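Local coordinates for protein peptidoglycan D,D-transpeptidase PbpA (Mycobacterium tuberculosis, PDB 3UPN) that probably cross-links the peptidoglycan of the mycobacterial cell wall as a penicillin-binding D,D-transpeptidase needed for the control of cell length, at residues 274-279 with 359-364; 128-133 with 430-435. All coordinates share one frame; numbering follows the deposited sequence.

Contact 1. Residues 274-279 with 359-364; sequences RAFGLD and RRAVSP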
loop_
_atom_site.group_PDB
_atom_site.type_symbol
_atom_site.label_atom_id
_atom_site.label_comp_id
_atom_site.label_asym_id
_atom_site.label_seq_id
_atom_site.Cartn_x
_atom_site.Cartn_y
_atom_site.Cartn_z
ATOM N N ARG A 274 -1.347 1.568 17.525
ATOM C CA ARG A 274 -2.324 2.631 17.260
ATOM C C ARG A 274 -1.626 3.914 16.817
ATOM O O ARG A 274 -2.127 4.610 15.941
ATOM C CB ARG A 274 -3.189 2.931 18.492
ATOM C CG ARG A 274 -4.110 1.812 18.933
ATOM C CD ARG A 274 -5.099 2.311 19.991
ATOM N NE ARG A 274 -4.388 2.883 21.144
ATOM C CZ ARG A 274 -4.151 2.243 22.288
ATOM N NH1 ARG A 274 -4.584 0.998 22.478
ATOM N NH2 ARG A 274 -3.477 2.854 23.253
ATOM N N ALA A 275 -0.478 4.233 17.422
ATOM C CA ALA A 275 0.276 5.434 17.042
ATOM C C ALA A 275 0.702 5.392 15.573
ATOM O O ALA A 275 0.861 6.437 14.938
ATOM C CB ALA A 275 1.494 5.641 17.966
ATOM N N PHE A 276 0.853 4.176 15.044
ATOM C CA PHE A 276 1.248 3.938 13.655
ATOM C C PHE A 276 0.058 3.560 12.768
ATOM O O PHE A 276 0.237 2.984 11.683
ATOM C CB PHE A 276 2.313 2.833 13.571
ATOM C CG PHE A 276 3.721 3.346 13.584
ATOM C CD1 PHE A 276 4.323 3.795 12.410
ATOM C CD2 PHE A 276 4.450 3.376 14.773
ATOM C CE1 PHE A 276 5.624 4.268 12.411
ATOM C CE2 PHE A 276 5.753 3.850 14.784
ATOM C CZ PHE A 276 6.338 4.295 13.597
ATOM N N GLY A 277 -1.150 3.843 13.247
ATOM C CA GLY A 277 -2.335 3.742 12.435
ATOM C C GLY A 277 -3.114 2.454 12.498
ATOM O O GLY A 277 -4.074 2.281 11.738
ATOM N N LEU A 278 -2.730 1.542 13.380
ATOM C CA LEU A 278 -3.463 0.289 13.503
ATOM C C LEU A 278 -4.631 0.473 14.439
ATOM O O LEU A 278 -4.522 1.208 15.421
ATOM C CB LEU A 278 -2.567 -0.839 14.003
ATOM C CG LEU A 278 -1.764 -1.618 12.956
ATOM C CD1 LEU A 278 -0.732 -0.728 12.271
ATOM C CD2 LEU A 278 -1.090 -2.795 13.637
ATOM N N ASP A 279 -5.747 -0.191 14.133
ATOM C CA ASP A 279 -6.968 -0.116 14.941
ATOM C C ASP A 279 -7.469 1.317 15.007
ATOM O O ASP A 279 -8.062 1.750 16.001
ATOM C CB ASP A 279 -6.723 -0.671 16.352
ATOM C CG ASP A 279 -6.431 -2.149 16.342
ATOM O OD1 ASP A 279 -7.338 -2.927 15.970
ATOM O OD2 ASP A 279 -5.291 -2.526 16.699
ATOM N N ARG A 359 -0.839 12.539 12.521
ATOM C CA ARG A 359 -0.395 12.460 13.912
ATOM C C ARG A 359 1.108 12.220 13.975
ATOM O O ARG A 359 1.719 11.807 12.984
ATOM C CB ARG A 359 -1.152 11.349 14.669
ATOM C CG ARG A 359 -0.812 9.931 14.242
ATOM C CD ARG A 359 -1.806 8.917 14.786
ATOM N NE ARG A 359 -2.653 8.386 13.719
ATOM C CZ ARG A 359 -3.596 7.458 13.878
ATOM N NH1 ARG A 359 -3.842 6.932 15.078
ATOM N NH2 ARG A 359 -4.304 7.060 12.824
ATOM N N ARG A 360 1.703 12.505 15.133
ATOM C CA ARG A 360 3.063 12.070 15.406
ATOM C C ARG A 360 2.982 10.685 16.033
ATOM O O ARG A 360 2.288 10.489 17.039
ATOM C CB ARG A 360 3.818 13.058 16.309
ATOM C CG ARG A 360 5.255 12.628 16.594
ATOM C CD ARG A 360 6.085 13.685 17.342
ATOM N NE ARG A 360 6.674 14.680 16.443
ATOM C CZ ARG A 360 7.673 14.450 15.590
ATOM N NH1 ARG A 360 8.128 15.438 14.828
ATOM N NH2 ARG A 360 8.218 13.239 15.478
ATOM N N ALA A 361 3.664 9.724 15.410
ATOM C CA ALA A 361 3.717 8.359 15.915
ATOM C C ALA A 361 4.862 8.198 16.924
ATOM O O ALA A 361 4.688 7.606 17.997
ATOM C CB ALA A 361 3.870 7.364 14.751
ATOM N N VAL A 362 6.028 8.734 16.578
ATOM C CA VAL A 362 7.221 8.622 17.420
ATOM C C VAL A 362 8.042 9.882 17.329
ATOM O O VAL A 362 7.887 10.659 16.369
ATOM C CB VAL A 362 8.145 7.432 17.006
ATOM C CG1 VAL A 362 7.464 6.094 17.257
ATOM C CG2 VAL A 362 8.625 7.565 15.548
ATOM N N SER A 363 8.927 10.062 18.322
ATOM C CA SER A 363 9.815 11.222 18.418
ATOM C C SER A 363 10.767 11.249 17.229
ATOM O O SER A 363 10.974 10.211 16.598
ATOM C CB SER A 363 10.615 11.176 19.736
ATOM O OG SER A 363 11.455 10.037 19.775
ATOM N N PRO A 364 11.320 12.433 16.887
ATOM C CA PRO A 364 12.328 12.450 15.835
ATOM C C PRO A 364 13.502 11.529 16.166
ATOM O O PRO A 364 14.152 11.009 15.251
ATOM C CB PRO A 364 12.781 13.911 15.801
ATOM C CG PRO A 364 11.625 14.680 16.343
ATOM C CD PRO A 364 11.020 13.790 17.387
#
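Ala275 and Ala361 bring the two backbones nearest to each other, with 4.7 Å between their CA atoms, where the last turn of helix 266-275 meets the loop leaving strand 357-360. No hydrogen bond spans the two segments. The helix closes in a Schellman motif: Gly277, the C' residue, takes a positive phi of 94°, its N bonds to Arg274 O, and Leu278 N reaches back to Ala273 O. This helix end is packed by a methyl, an aromatic ring and the aliphatic part of an arginine. The methyl of Ala361 is shared between two partners. Its CB lies 3.2 Å from Ala275 O and also stands over the centre of the Phe276 ring, 3.9 Å from the centroid and only 7° off the normal, a CH-pi contact on one face. Val362 adds CG1 against the ring, 3.8 Å from Phe276 CE2. On the other side of Ala361 in sequence, Arg359 sends its chain along the helix end, its CD passing 3.6 Å from Ala275 O. A bend at chi3 (109°) turns the guanidinium so that one face lies over Gly277 CA, 3.9 Å from Arg359 NH2. Arg359 NH1 comes within 3.0 Å of Arg274 O, yet the angle is too poor for a hydrogen bond; the positive group may still be favoured electrostatically by the carbonyls of the helix C-terminus. A hydrogen bond joins Arg359 NH2 to Ser280 OG. Helix 317-328 packs against the same cluster, with Ile323, Thr326 and Ile327 touching Phe276 and Thr326 also meeting Ala361. Arg359 pairs by backbone with Thr333 of strand 332-334, while Ser363 caps helix 364-380 through Val366 N, placing the junction among three helices and a two-stranded sheet.

Contact 2. Residues 128-133 with 430-435; sequences PCKGAV and LVENGA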
loop_
_atom_site.group_PDB
_atom_site.type_symbol
_atom_site.label_atom_id
_atom_site.label_comp_id
_atom_site.label_asym_id
_atom_site.label_seq_id
_atom_site.Cartn_x
_atom_site.Cartn_y
_atom_site.Cartn_z
ATOM N N PRO A 128 4.107 -13.880 -13.459
ATOM C CA PRO A 128 3.395 -12.879 -12.643
ATOM C C PRO A 128 3.208 -13.209 -11.147
ATOM O O PRO A 128 2.806 -14.315 -10.780
ATOM C CB PRO A 128 2.028 -12.740 -13.347
ATOM C CG PRO A 128 2.230 -13.274 -14.744
ATOM C CD PRO A 128 3.249 -14.409 -14.541
ATOM N N CYS A 129 3.500 -12.232 -10.292
ATOM C CA CYS A 129 3.132 -12.304 -8.873
ATOM C C CYS A 129 1.676 -11.886 -8.615
ATOM O O CYS A 129 1.151 -11.004 -9.282
ATOM C CB CYS A 129 4.038 -11.395 -8.039
ATOM S SG CYS A 129 5.797 -11.633 -8.268
ATOM N N LYS A 130 1.053 -12.540 -7.639
ATOM C CA LYS A 130 -0.148 -12.066 -6.959
ATOM C C LYS A 130 0.259 -11.212 -5.736
ATOM O O LYS A 130 1.089 -11.637 -4.927
ATOM C CB LYS A 130 -0.969 -13.271 -6.488
ATOM C CG LYS A 130 -2.212 -12.956 -5.650
ATOM C CD LYS A 130 -3.328 -13.982 -5.905
ATOM C CE LYS A 130 -3.173 -15.243 -5.055
ATOM N NZ LYS A 130 -4.432 -16.043 -5.064
ATOM N N GLY A 131 -0.325 -10.017 -5.615
ATOM C CA GLY A 131 -0.061 -9.131 -4.477
ATOM C C GLY A 131 -0.287 -7.663 -4.789
ATOM O O GLY A 131 -1.134 -7.300 -5.629
ATOM N N ALA A 132 0.507 -6.821 -4.134
ATOM C CA ALA A 132 0.329 -5.370 -4.183
ATOM C C ALA A 132 1.651 -4.602 -4.030
ATOM O O ALA A 132 2.560 -5.056 -3.335
ATOM C CB ALA A 132 -0.668 -4.947 -3.096
ATOM N N VAL A 133 1.752 -3.466 -4.721
ATOM C CA VAL A 133 2.815 -2.485 -4.511
ATOM C C VAL A 133 2.157 -1.118 -4.200
ATOM O O VAL A 133 1.238 -0.695 -4.905
ATOM C CB VAL A 133 3.721 -2.348 -5.751
ATOM C CG1 VAL A 133 4.669 -1.168 -5.613
ATOM C CG2 VAL A 133 4.513 -3.633 -5.999
ATOM N N LEU A 430 4.099 -6.411 -1.313
ATOM C CA LEU A 430 3.614 -7.667 -0.796
ATOM C C LEU A 430 3.477 -8.678 -1.942
ATOM O O LEU A 430 2.783 -8.426 -2.934
ATOM C CB LEU A 430 2.291 -7.498 -0.066
ATOM C CG LEU A 430 1.620 -8.860 0.139
ATOM C CD1 LEU A 430 2.107 -9.604 1.404
ATOM C CD2 LEU A 430 0.125 -8.713 0.124
ATOM N N VAL A 431 4.161 -9.810 -1.810
ATOM C CA VAL A 431 4.003 -10.896 -2.784
ATOM C C VAL A 431 3.313 -12.037 -2.064
ATOM O O VAL A 431 3.926 -12.705 -1.217
ATOM C CB VAL A 431 5.354 -11.362 -3.377
ATOM C CG1 VAL A 431 5.109 -12.436 -4.450
ATOM C CG2 VAL A 431 6.120 -10.166 -3.969
ATOM N N GLU A 432 2.032 -12.242 -2.380
ATOM C CA GLU A 432 1.276 -13.355 -1.800
ATOM C C GLU A 432 1.901 -14.711 -2.152
ATOM O O GLU A 432 2.069 -15.015 -3.321
ATOM C CB GLU A 432 -0.179 -13.326 -2.260
ATOM C CG GLU A 432 -0.998 -12.263 -1.591
ATOM C CD GLU A 432 -2.456 -12.370 -1.936
ATOM O OE1 GLU A 432 -3.010 -13.488 -1.893
ATOM O OE2 GLU A 432 -3.054 -11.332 -2.251
ATOM N N ASN A 433 2.250 -15.491 -1.123
ATOM C CA ASN A 433 2.906 -16.808 -1.242
ATOM C C ASN A 433 4.341 -16.773 -1.797
ATOM O O ASN A 433 4.877 -17.803 -2.237
ATOM C CB ASN A 433 2.028 -17.802 -2.038
ATOM C CG ASN A 433 0.560 -17.768 -1.607
ATOM O OD1 ASN A 433 -0.320 -17.399 -2.396
ATOM N ND2 ASN A 433 0.293 -18.134 -0.358
ATOM N N GLY A 434 4.974 -15.603 -1.742
ATOM C CA GLY A 434 6.259 -15.388 -2.408
ATOM C C GLY A 434 7.530 -15.692 -1.629
ATOM O O GLY A 434 8.628 -15.393 -2.107
ATOM N N ALA A 435 7.403 -16.267 -0.433
ATOM C CA ALA A 435 8.578 -16.494 0.412
ATOM C C ALA A 435 9.283 -17.788 0.029
ATOM O O ALA A 435 8.636 -18.817 -0.159
ATOM C CB ALA A 435 8.196 -16.516 1.880
#
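Strands 131-136 and 425-431 run antiparallel here, Ala132 and Leu430 forming a hydrogen-bonded pair and Gly131 with Val431 a non-hydrogen-bonded one. Leu430 N gives an almost straight bond of 2.9 Å to Ala132 O, Ala132 N returns one to Leu430 O, and Glu432 N adds a more bent bond (137°) to Lys130 O, carrying the pairing into the turn. The bare CA of Gly131 lets the strands approach closely, lying 3.3 Å from Leu430 O in a CA-H...O contact. Beyond it, Lys130 and Glu432 lie across each other. The methylene CG of Lys130 rests 3.8 Å from Glu432 CD, but the charges stay apart, Lys130 NZ being 4.3 Å from Glu432 OE1; the carboxylate's salt bridge goes instead to Arg183 through OE2. Val431 holds CG1 anti to its backbone N (chi1 -176°), which sets this methyl 3.9 Å from Cys129 CB, beside the disulfide to Cys125, with Ile449 of helix 446-458 touching both residues. A type II turn from Val431 to Gly434 then leads the chain away. Pairing of the sheet's first strand with its last in chain order, backed by the C-terminal helix, is characteristic of the five-stranded antiparallel sheet of the penicillin-binding transpeptidase fold.

How the contacts relate
Both contacts belong to the transpeptidase domain, but they share no helix or strand and sit on opposite sides of the chain's centre, about 27 Å apart between their centres. Contact 2 is the buried one: it joins distant parts of the sequence inside the five-stranded sheet, and backbone hydrogen bonds carry it. Contact 1 is only partly buried, brings together parts that both fall between the two strands of contact 2 along the chain, and depends on van der Waals and CH-pi packing. Charged groups border each, an arginine near helix-end carbonyls in one, a lysine and glutamate with charged ends beyond salt-bridge distance in the other. Glycine serves a helix-ending turn in contact 1 and close strand approach in contact 2.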